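Local coordinates for Vv2_1132 (Vibrio vulnificus CMCP6, PDB 5Y9S), which probably regulates transcription as a tetrameric LysR-type regulator, pairing a helix-turn-helix DNA-binding domain with a regulatory domain of the substrate-binding kind, at residues V104-H107 against T108-V111; K213-E216 against P217-T221; F230-L234 against S235-V239; H254-E257 against E258-Q262; R264-I267 against A268-Q272. All blocks are in the same frame, centred on the assembly; numbering follows the deposited sequence.

Contact 1 of 5, residues V104-H107 against T108-V111; sequences VCLH and TLAV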
# COMPACT_ATOMS: atom_id res chain seq x y z
N VAL D 104 -1.10 -15.37 -27.87
CA VAL D 104 -0.44 -14.16 -27.40
C VAL D 104 0.51 -13.69 -28.50
O VAL D 104 1.10 -14.52 -29.21
CB VAL D 104 0.33 -14.40 -26.08
CG1 VAL D 104 1.40 -15.47 -26.28
CG2 VAL D 104 0.98 -13.14 -25.59
N CYS D 105 0.65 -12.38 -28.64
CA CYS D 105 1.55 -11.79 -29.64
C CYS D 105 1.64 -10.30 -29.40
O CYS D 105 0.97 -9.74 -28.53
CB CYS D 105 1.06 -12.04 -31.06
SG CYS D 105 -0.61 -11.41 -31.33
N LEU D 106 2.48 -9.66 -30.20
CA LEU D 106 2.59 -8.21 -30.17
C LEU D 106 1.34 -7.59 -30.78
O LEU D 106 0.62 -8.23 -31.56
CB LEU D 106 3.84 -7.75 -30.92
CG LEU D 106 5.15 -8.15 -30.25
CD1 LEU D 106 5.61 -9.56 -30.70
CD2 LEU D 106 6.21 -7.08 -30.49
N HIS D 107 1.11 -6.32 -30.42
CA HIS D 107 -0.08 -5.61 -30.88
C HIS D 107 -0.17 -5.58 -32.40
O HIS D 107 -1.26 -5.79 -32.97
CB HIS D 107 -0.08 -4.18 -30.35
CG HIS D 107 -0.55 -4.06 -28.94
ND1 HIS D 107 0.17 -4.55 -27.87
CD2 HIS D 107 -1.67 -3.50 -28.42
CE1 HIS D 107 -0.48 -4.30 -26.75
NE2 HIS D 107 -1.60 -3.65 -27.05
N THR D 108 0.95 -5.31 -33.08
CA THR D 108 0.91 -5.15 -34.53
C THR D 108 0.47 -6.45 -35.19
O THR D 108 -0.44 -6.45 -36.02
CB THR D 108 2.28 -4.72 -35.05
OG1 THR D 108 3.26 -5.72 -34.72
CG2 THR D 108 2.70 -3.41 -34.41
N LEU D 109 1.08 -7.57 -34.80
CA LEU D 109 0.76 -8.84 -35.42
C LEU D 109 -0.70 -9.20 -35.21
O LEU D 109 -1.30 -9.88 -36.05
CB LEU D 109 1.66 -9.94 -34.86
CG LEU D 109 3.16 -9.84 -35.17
CD1 LEU D 109 3.89 -11.03 -34.57
CD2 LEU D 109 3.37 -9.76 -36.67
N ALA D 110 -1.30 -8.71 -34.12
CA ALA D 110 -2.67 -9.08 -33.80
C ALA D 110 -3.71 -8.52 -34.77
O ALA D 110 -4.84 -9.03 -34.80
CB ALA D 110 -3.01 -8.64 -32.37
N VAL D 111 -3.38 -7.49 -35.57
CA VAL D 111 -4.38 -6.88 -36.44
C VAL D 111 -4.14 -7.19 -37.91
O VAL D 111 -5.11 -7.30 -38.67
CB VAL D 111 -4.50 -5.36 -36.21
CG1 VAL D 111 -4.50 -5.03 -34.73
CG2 VAL D 111 -3.40 -4.58 -36.90

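Contact 2 of 5, residues K213-E216 against P217-T221; sequences KVVE and PVLKT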
# COMPACT_ATOMS: atom_id res chain seq x y z
N LYS D 213 15.26 -2.68 -34.12
CA LYS D 213 16.52 -3.40 -34.01
C LYS D 213 16.86 -4.13 -35.30
O LYS D 213 18.01 -4.55 -35.47
CB LYS D 213 16.43 -4.38 -32.85
CG LYS D 213 16.07 -3.68 -31.54
CD LYS D 213 15.51 -4.66 -30.53
CE LYS D 213 15.31 -3.98 -29.20
NZ LYS D 213 16.30 -2.88 -29.04
N VAL D 214 15.90 -4.26 -36.22
CA VAL D 214 16.12 -4.91 -37.51
C VAL D 214 16.36 -3.85 -38.58
O VAL D 214 17.19 -4.02 -39.48
CB VAL D 214 14.93 -5.82 -37.84
CG1 VAL D 214 14.73 -5.97 -39.33
CG2 VAL D 214 15.16 -7.16 -37.25
N VAL D 215 15.66 -2.72 -38.46
CA VAL D 215 15.70 -1.70 -39.51
C VAL D 215 16.90 -0.78 -39.34
O VAL D 215 17.60 -0.49 -40.31
CB VAL D 215 14.37 -0.92 -39.52
CG1 VAL D 215 14.51 0.36 -40.32
CG2 VAL D 215 13.26 -1.80 -40.08
N GLU D 216 17.16 -0.32 -38.13
CA GLU D 216 18.17 0.72 -37.98
C GLU D 216 19.59 0.25 -38.28
O GLU D 216 20.39 1.03 -38.80
CB GLU D 216 18.09 1.34 -36.58
CG GLU D 216 16.81 2.13 -36.37
CD GLU D 216 16.82 3.49 -37.05
OE1 GLU D 216 17.80 3.79 -37.78
OE2 GLU D 216 15.86 4.26 -36.86
N PRO D 217 19.95 -1.01 -37.97
CA PRO D 217 21.26 -1.49 -38.44
C PRO D 217 21.43 -1.33 -39.95
O PRO D 217 22.45 -0.79 -40.40
CB PRO D 217 21.27 -2.96 -38.00
CG PRO D 217 20.43 -2.97 -36.78
CD PRO D 217 19.33 -1.97 -37.04
N VAL D 218 20.45 -1.77 -40.74
CA VAL D 218 20.57 -1.61 -42.19
C VAL D 218 20.50 -0.13 -42.59
O VAL D 218 21.15 0.28 -43.54
CB VAL D 218 19.49 -2.43 -42.92
CG1 VAL D 218 19.64 -2.27 -44.42
CG2 VAL D 218 19.57 -3.89 -42.53
N LEU D 219 19.73 0.68 -41.86
CA LEU D 219 19.55 2.07 -42.29
C LEU D 219 20.83 2.89 -42.15
O LEU D 219 21.02 3.84 -42.91
CB LEU D 219 18.43 2.72 -41.50
CG LEU D 219 17.01 2.34 -41.94
CD1 LEU D 219 16.05 3.46 -41.57
CD2 LEU D 219 16.95 2.01 -43.42
N LYS D 220 21.70 2.54 -41.21
CA LYS D 220 22.97 3.27 -41.09
C LYS D 220 23.90 3.00 -42.27
O LYS D 220 24.75 3.84 -42.58
CB LYS D 220 23.65 2.92 -39.77
CG LYS D 220 24.56 1.69 -39.84
CD LYS D 220 24.55 0.89 -38.53
CE LYS D 220 25.23 1.64 -37.40
NZ LYS D 220 25.43 0.79 -36.19
N THR D 221 23.74 1.86 -42.96
CA THR D 221 24.57 1.45 -44.09
C THR D 221 24.10 2.09 -45.39
O THR D 221 24.28 1.51 -46.47
CB THR D 221 24.53 -0.08 -44.23
OG1 THR D 221 24.51 -0.68 -42.93
CG2 THR D 221 25.73 -0.62 -45.01

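Contact 3 of 5, residues F230-L234 against S235-V239; sequences FETTL and SESLV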
# COMPACT_ATOMS: atom_id res chain seq x y z
N PHE D 230 8.69 11.38 -37.10
CA PHE D 230 7.57 10.72 -36.43
C PHE D 230 8.01 9.33 -35.99
O PHE D 230 8.77 8.66 -36.70
CB PHE D 230 6.35 10.69 -37.38
CG PHE D 230 5.25 9.79 -36.93
CD1 PHE D 230 4.18 10.29 -36.19
CD2 PHE D 230 5.24 8.45 -37.29
CE1 PHE D 230 3.13 9.44 -35.78
CE2 PHE D 230 4.21 7.60 -36.88
CZ PHE D 230 3.14 8.11 -36.13
N GLU D 231 7.52 8.90 -34.82
CA GLU D 231 8.01 7.73 -34.10
C GLU D 231 6.81 6.93 -33.58
O GLU D 231 5.86 7.53 -33.08
CB GLU D 231 8.89 8.19 -32.93
CG GLU D 231 9.88 7.19 -32.35
CD GLU D 231 10.21 7.51 -30.91
OE1 GLU D 231 10.52 8.68 -30.62
OE2 GLU D 231 10.12 6.61 -30.06
N THR D 232 6.86 5.60 -33.66
CA THR D 232 5.75 4.82 -33.11
C THR D 232 6.16 3.36 -32.92
O THR D 232 7.15 2.89 -33.49
CB THR D 232 4.51 4.86 -34.01
OG1 THR D 232 3.43 4.18 -33.38
CG2 THR D 232 4.80 4.15 -35.32
N THR D 233 5.37 2.64 -32.13
CA THR D 233 5.54 1.19 -32.03
C THR D 233 4.67 0.45 -33.04
O THR D 233 4.82 -0.77 -33.19
CB THR D 233 5.21 0.70 -30.63
OG1 THR D 233 3.93 1.23 -30.22
CG2 THR D 233 6.30 1.15 -29.61
N LEU D 234 3.77 1.15 -33.74
CA LEU D 234 2.67 0.51 -34.47
C LEU D 234 2.91 0.66 -35.96
O LEU D 234 2.78 1.76 -36.51
CB LEU D 234 1.33 1.12 -34.06
CG LEU D 234 1.08 1.04 -32.55
CD1 LEU D 234 -0.16 1.79 -32.16
CD2 LEU D 234 0.98 -0.42 -32.11
N SER D 235 3.24 -0.46 -36.61
CA SER D 235 3.38 -0.49 -38.06
C SER D 235 2.20 0.20 -38.74
O SER D 235 2.38 0.99 -39.67
CB SER D 235 3.51 -1.94 -38.55
OG SER D 235 4.86 -2.34 -38.47
N GLU D 236 0.99 -0.07 -38.25
CA GLU D 236 -0.21 0.43 -38.88
C GLU D 236 -0.29 1.95 -38.83
O GLU D 236 -0.95 2.55 -39.68
CB GLU D 236 -1.45 -0.19 -38.23
CG GLU D 236 -1.27 -1.68 -37.83
CD GLU D 236 -0.46 -1.88 -36.54
OE1 GLU D 236 -0.91 -1.46 -35.47
OE2 GLU D 236 0.66 -2.42 -36.61
N SER D 237 0.38 2.58 -37.87
CA SER D 237 0.42 4.04 -37.81
C SER D 237 1.39 4.60 -38.83
O SER D 237 1.09 5.60 -39.48
CB SER D 237 0.83 4.52 -36.41
OG SER D 237 -0.27 4.49 -35.56
N LEU D 238 2.57 3.97 -38.95
CA LEU D 238 3.48 4.36 -40.00
C LEU D 238 2.76 4.36 -41.34
O LEU D 238 2.86 5.33 -42.11
CB LEU D 238 4.68 3.42 -40.05
CG LEU D 238 5.53 3.48 -38.79
CD1 LEU D 238 6.50 2.32 -38.82
CD2 LEU D 238 6.25 4.81 -38.64
N VAL D 239 1.97 3.32 -41.59
CA VAL D 239 1.30 3.18 -42.88
C VAL D 239 0.34 4.35 -43.12
O VAL D 239 0.35 4.96 -44.19
CB VAL D 239 0.59 1.81 -42.97
CG1 VAL D 239 -0.45 1.81 -44.11
CG2 VAL D 239 1.64 0.72 -43.17

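Contact 4 of 5, residues H254-E257 against E258-Q262; sequences HVIE and EELAQ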
# COMPACT_ATOMS: atom_id res chain seq x y z
N HIS D 254 3.64 -7.62 -45.21
CA HIS D 254 2.30 -8.14 -44.94
C HIS D 254 1.35 -7.07 -44.40
O HIS D 254 0.13 -7.29 -44.39
CB HIS D 254 2.37 -9.32 -43.96
CG HIS D 254 2.51 -8.93 -42.53
ND1 HIS D 254 3.73 -8.81 -41.90
CD2 HIS D 254 1.58 -8.61 -41.60
CE1 HIS D 254 3.55 -8.45 -40.64
NE2 HIS D 254 2.25 -8.32 -40.43
N VAL D 255 1.88 -5.92 -43.98
CA VAL D 255 1.03 -4.84 -43.47
C VAL D 255 0.48 -3.95 -44.58
O VAL D 255 -0.49 -3.23 -44.35
CB VAL D 255 1.84 -4.04 -42.42
CG1 VAL D 255 1.09 -2.83 -41.95
CG2 VAL D 255 2.16 -4.94 -41.23
N ILE D 256 1.03 -4.03 -45.80
CA ILE D 256 0.68 -3.09 -46.86
C ILE D 256 0.10 -3.78 -48.09
O ILE D 256 0.05 -3.18 -49.16
CB ILE D 256 1.90 -2.24 -47.26
CG1 ILE D 256 3.06 -3.17 -47.61
CG2 ILE D 256 2.29 -1.33 -46.14
CD1 ILE D 256 4.24 -2.48 -48.28
N GLU D 257 -0.31 -5.04 -47.96
CA GLU D 257 -0.78 -5.79 -49.13
C GLU D 257 -1.89 -5.04 -49.85
O GLU D 257 -1.87 -4.91 -51.08
CB GLU D 257 -1.25 -7.18 -48.72
CG GLU D 257 -1.44 -8.16 -49.87
CD GLU D 257 -2.15 -9.45 -49.45
OE1 GLU D 257 -2.05 -9.85 -48.27
OE2 GLU D 257 -2.82 -10.07 -50.31
N GLU D 258 -2.85 -4.50 -49.09
CA GLU D 258 -3.99 -3.79 -49.67
C GLU D 258 -3.62 -2.40 -50.15
O GLU D 258 -4.13 -1.96 -51.19
CB GLU D 258 -5.12 -3.71 -48.64
CG GLU D 258 -6.41 -3.14 -49.19
CD GLU D 258 -7.58 -3.38 -48.25
OE1 GLU D 258 -7.91 -2.46 -47.45
OE2 GLU D 258 -8.15 -4.49 -48.29
N GLU D 259 -2.76 -1.68 -49.42
CA GLU D 259 -2.32 -0.36 -49.89
C GLU D 259 -1.57 -0.47 -51.22
O GLU D 259 -1.76 0.37 -52.11
CB GLU D 259 -1.44 0.32 -48.84
CG GLU D 259 -2.19 0.83 -47.61
CD GLU D 259 -2.54 -0.29 -46.62
OE1 GLU D 259 -2.24 -1.46 -46.92
OE2 GLU D 259 -3.14 0.01 -45.55
N LEU D 260 -0.72 -1.49 -51.38
CA LEU D 260 -0.00 -1.64 -52.64
C LEU D 260 -0.95 -1.99 -53.78
O LEU D 260 -0.75 -1.56 -54.92
CB LEU D 260 1.09 -2.72 -52.52
CG LEU D 260 2.37 -2.36 -51.76
CD1 LEU D 260 3.30 -3.55 -51.60
CD2 LEU D 260 3.09 -1.24 -52.49
N ALA D 261 -1.99 -2.77 -53.48
CA ALA D 261 -2.97 -3.09 -54.51
C ALA D 261 -3.83 -1.88 -54.87
O ALA D 261 -4.20 -1.71 -56.03
CB ALA D 261 -3.84 -4.25 -54.03
N GLN D 262 -4.13 -1.03 -53.90
CA GLN D 262 -4.90 0.17 -54.19
C GLN D 262 -4.05 1.31 -54.75
O GLN D 262 -4.59 2.38 -55.04
CB GLN D 262 -5.65 0.63 -52.93
CG GLN D 262 -6.92 -0.16 -52.62
CD GLN D 262 -8.12 0.24 -53.49
OE1 GLN D 262 -7.98 0.63 -54.66
NE2 GLN D 262 -9.32 0.14 -52.91

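Contact 5 of 5, residues R264-I267 against A268-Q272; sequences RLVI and AFEEQ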
# COMPACT_ATOMS: atom_id res chain seq x y z
N ARG D 264 -2.08 3.22 -53.27
CA ARG D 264 -1.94 4.32 -52.33
C ARG D 264 -0.55 4.37 -51.71
O ARG D 264 -0.23 5.34 -51.01
CB ARG D 264 -3.02 4.22 -51.25
CG ARG D 264 -4.41 4.62 -51.77
CD ARG D 264 -5.42 4.69 -50.65
NE ARG D 264 -5.55 3.40 -49.99
CZ ARG D 264 -5.90 3.24 -48.72
NH1 ARG D 264 -6.15 4.31 -47.97
NH2 ARG D 264 -5.99 2.02 -48.19
N LEU D 265 0.29 3.37 -51.97
CA LEU D 265 1.68 3.38 -51.54
C LEU D 265 2.48 2.68 -52.61
O LEU D 265 1.99 1.77 -53.28
CB LEU D 265 1.89 2.65 -50.21
CG LEU D 265 1.45 3.35 -48.93
CD1 LEU D 265 1.43 2.37 -47.79
CD2 LEU D 265 2.38 4.55 -48.64
N VAL D 266 3.72 3.13 -52.78
CA VAL D 266 4.65 2.49 -53.70
C VAL D 266 5.93 2.17 -52.94
O VAL D 266 6.37 2.95 -52.08
CB VAL D 266 4.96 3.40 -54.92
CG1 VAL D 266 5.67 2.59 -56.00
CG2 VAL D 266 3.69 4.00 -55.51
N ILE D 267 6.52 1.02 -53.26
CA ILE D 267 7.84 0.71 -52.75
C ILE D 267 8.83 1.71 -53.33
O ILE D 267 8.79 2.03 -54.52
CB ILE D 267 8.23 -0.74 -53.11
CG1 ILE D 267 7.34 -1.72 -52.34
CG2 ILE D 267 9.70 -0.99 -52.83
CD1 ILE D 267 7.36 -3.11 -52.92
N ALA D 268 9.68 2.27 -52.47
CA ALA D 268 10.70 3.22 -52.90
C ALA D 268 12.02 2.50 -53.11
O ALA D 268 12.33 1.52 -52.44
CB ALA D 268 10.87 4.35 -51.88
N PHE D 269 12.81 3.00 -54.06
CA PHE D 269 14.12 2.43 -54.37
C PHE D 269 14.02 0.97 -54.80
O PHE D 269 14.89 0.15 -54.49
CB PHE D 269 15.08 2.59 -53.19
CG PHE D 269 14.97 3.91 -52.49
CD1 PHE D 269 14.98 5.10 -53.21
CD2 PHE D 269 14.86 3.98 -51.11
CE1 PHE D 269 14.90 6.32 -52.57
CE2 PHE D 269 14.78 5.21 -50.45
CZ PHE D 269 14.80 6.38 -51.19
N GLU D 270 12.93 0.66 -55.50
CA GLU D 270 12.67 -0.61 -56.18
C GLU D 270 13.95 -1.24 -56.69
O GLU D 270 14.13 -2.46 -56.59
CB GLU D 270 11.72 -0.38 -57.36
CG GLU D 270 10.45 0.43 -57.03
CD GLU D 270 10.67 1.95 -56.94
OE1 GLU D 270 11.79 2.39 -56.58
OE2 GLU D 270 9.72 2.71 -57.22
N GLU D 271 14.83 -0.41 -57.26
CA GLU D 271 16.05 -0.92 -57.86
C GLU D 271 16.93 -1.63 -56.83
O GLU D 271 17.55 -2.65 -57.13
CB GLU D 271 16.80 0.24 -58.55
CG GLU D 271 17.24 1.40 -57.62
CD GLU D 271 16.22 2.55 -57.47
OE1 GLU D 271 15.09 2.44 -58.00
OE2 GLU D 271 16.56 3.56 -56.80
N GLN D 272 16.96 -1.12 -55.59
CA GLN D 272 17.91 -1.58 -54.58
C GLN D 272 17.26 -2.60 -53.65
O GLN D 272 16.82 -2.30 -52.53
CB GLN D 272 18.46 -0.39 -53.81
CG GLN D 272 19.58 0.32 -54.56
CD GLN D 272 19.23 1.76 -54.86
OE1 GLN D 272 18.45 2.38 -54.13
NE2 GLN D 272 19.80 2.30 -55.93

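Contact 1 of 5, residues V104-H107 against T108-V111
The small methyl of Ala-110 is the bump that fits this turn together. Its CB settles into a shallow hollow walled by the sulfur of Cys-105 and the carbonyl oxygens of Leu-106 and His-107, lying 3.8 Å from Cys-105 SG and 3.4 Å from His-107 O. The sulfur reaches the hollow because Cys-105 places SG between its own backbone N and carbonyl carbon (chi1 57°), which turns it toward Ala-110 in the first turn of helix 107-112. On the other flank the two leucines approach more loosely: Leu-106 CD1 and Leu-109 CD1 come within 4.5 Å, while Leu-109 CB rests 3.9 Å from Leu-106 O. Further along, Val-111 CG1 lies 3.8 Å from His-107 O.

This compact step carries the chain from strand 100-105, in the sheet of the regulatory domain, through Leu-106 into the short helix 107-112. Strand 129-134 supplies Val-132 and Pro-134 to the Ala-110 side, and Tyr-157 covers Leu-109. A second copy of the protein also packs here: its Leu-234 meets Ala-110 and Val-111, and its Ser-237 OG bonds to Ala-110 O.

The polar link across the turn is made by Ala-110 N. It donates to Leu-106 O at 3.2 Å, in the carbonyl plane although bent at hydrogen (137°), and makes a weak second bond to His-107 O at 3.1 Å. The donor thus leans mainly on Leu-106 O; backbone groups supply the polar link, and the side chains that meet across the turn are apolar or sulfur.

Contact 2 of 5, residues K213-E216 against P217-T221
A local, within-helix contact, carried by Val-215 against Leu-219 and by Pro-217 against Lys-213, spans the proline kink of helix 210-220. That helix is the crossover of a beta-alpha-beta unit whose parallel strands are 199-205 and 225-232, in the regulatory domain.

The kink follows from the proline ring. Pro-217 N has no hydrogen to offer the preceding turn, and its CG stands 3.2 Å from Lys-213 O, where a helical bond would otherwise form. The disturbance extends one residue further, since the atom of Val-218 nearest to Val-214 O is the methyl CG2, at 3.9 Å. Regular bonding resumes at once: Leu-219 N donates to Val-215 O at 2.9 Å, in the carbonyl plane, and Lys-220 N to Glu-216 O at 3.1 Å, tilted 25° from it.

Toward the sheet, Val-215 and Leu-219 lie side by side and point the same way. Val-215 holds CG1 opposite its own backbone N (chi1 165°), which swings this methyl along the helix to 3.6 Å from Leu-219 CG. Tyr-202 and Trp-250 touch both side chains, so the pair forms part of the apolar side by which the helix packs on the sheet; Val-215 and Val-218 also touch Ile-277.

Glu-216 flanks that pair. A bend at chi2 (-76°) turns its carboxylate toward the side of Leu-219, where OE2 is hydrogen-bonded to Tyr-202 OH. This bond helps to hold the acid beside the hydrophobic row, and its other oxygen, OE1, lies 3.9 Å from Leu-219 CB.

Contact 3 of 5, residues F230-L234 against S235-V239
Strand 230-232 and helix 235-239 run nearly antiparallel (153° between their directions, axes 8.4 Å apart), the chain reversing through Leu-234, the N-cap residue. Leu-234 O takes two bonds from the first helical turn: Leu-238 N lies in the carbonyl plane at 3.3 Å, and Ser-237 N stands well above that plane at 2.9 Å. An ST turn braces the approach, with Leu-234 N donating to Thr-232 OG1 at 3.1 Å.

Leu-238 carries the packing. The methyl Thr-232 CG2 touches Leu-238 CG at 3.6 Å, while Leu-238 CD2 meets the Phe-230 ring at its edge, in plane, 3.9 Å from CE2. The Glu-236 chain, bent at chi2 (78°), brings OE1 to 3.7 Å from Leu-234 CB.

Several polar ends meet a second subunit, whose strand extends this sheet in parallel pairing. There Thr-232 OG1 bonds to Val-132 O, Ser-237 OG to Ala-110 O and Glu-236 OE1 to His-107 NE2, all of that other chain; Ser-235 OG instead binds Tyr-205 OH of its own chain. The chemistry thus divides: apolar contacts and the Leu-234 carbonyl join the strand end to the helix, whereas several side-chain oxygens serve the subunit interface.

Contact 4 of 5, residues H254-E257 against E258-Q262
Leu-260 N donates to Ile-256 O at 2.9 Å in an almost straight bond (168° at hydrogen), with the donor nearly on the extension of the carbonyl. It opens helix 257-261, for which Ile-256 is the N-cap residue. The following bond, Ala-261 N to Glu-257 O at 3.2 Å, is longer and tilted from its carbonyl plane. This short helix follows strand 248-252 on the surface of the regulatory domain.

Three successive glutamates occupy the first turn. Glu-257 is extended beyond CG, and its OE1 forms a salt bridge with Lys-116, while Glu-258 makes a long, weak ion pair with Arg-264 of a second subunit. Acidic groups at the start of a helix would probably be favoured by the helix dipole. Glu-259 behaves differently: a bend at chi2 (77°) curls its carboxylate back against the residues preceding the helix, with OE1 3.3 Å from Ile-256 CA. Its other neighbours include Arg-264 and Val-239.

Packing is centred on Ile-256, the buried member of the group, which packs against Val-183 and Val-185 of strand 172-186 and against Leu-265. Its CG1 branch stands between the backbone N and the carbonyl carbon (chi1 54°) and continues extended to CD1, which carries the tip across to Leu-260. There it meets this residue from one turn later, whose CG in turn rests 3.6 Å from Ile-256 O. The closest side-chain approach of the pair joins methyl to methyl, Ile-256 CD1 to Leu-260 CD1, at 3.6 Å.

Contact 5 of 5, residues R264-I267 against A268-Q272
Beside the meeting of Ile-267 and Glu-270, the shortest sound polar bond is the one that closes the turn, Gln-272 N to Phe-269 O at 2.7 Å. Glu-270, the second residue of that turn, lies near the end of strand 266-267. The glutamate chain bends at chi2 (78°), laying its aliphatic part and carboxylate beside the Ile-267 carbonyl: Glu-270 CG is 3.4 Å from Ile-267 O, and CD is 3.1 Å from it. OE2 comes to 2.9 Å from the same oxygen, but both are acceptors, and the pair is not a hydrogen bond. The placing of the carboxylate is therefore doubtful in detail; as modelled, the pairing would probably be unfavourable.

The other side chains define the flanks. Ile-267 turns CG2 along the chain, 3.3 Å from Ala-268 N, while its far end leads away toward Val-183 and Gln-276. Val-266 CG1 stands 4.2 Å from Glu-270 OE2, a marginal touch. Ala-268 sets its CB over the centre of the Phe-269 ring, 4.0 Å above the plane, and Trp-275 meets that ring edge-to-face.

Backbone bonds between Val-266 and Val-186 and between Ala-268 and Pro-184 tie the segment to strand 172-186. Beyond them the chain makes a type I beta turn, Phe-269 to Gln-272, in the surface connection that leads from a short antiparallel strand of the regulatory-domain sheet toward strand 277-286.

Contacts 1 and 3 are buried; they touch each other at Thr-108 CG2 and Glu-236 OE2 (3.2 Å), and both strand-to-helix turns meet the second subunit. Contact 2 is partly buried and stays apart, its nearest atoms about 8 Å from contact 3, although its helix leads into the strand of that contact. Contacts 4 and 5 are at the surface and adjacent in sequence, joined by a probable hydrogen bond from Arg-264 N to Glu-259 O. Helical bonding dominates contacts 2 and 4, whereas contact 5 relies on a turn and an acid beside a carbonyl. Val-239 of contact 3 packs on both contact 4 and contact 5.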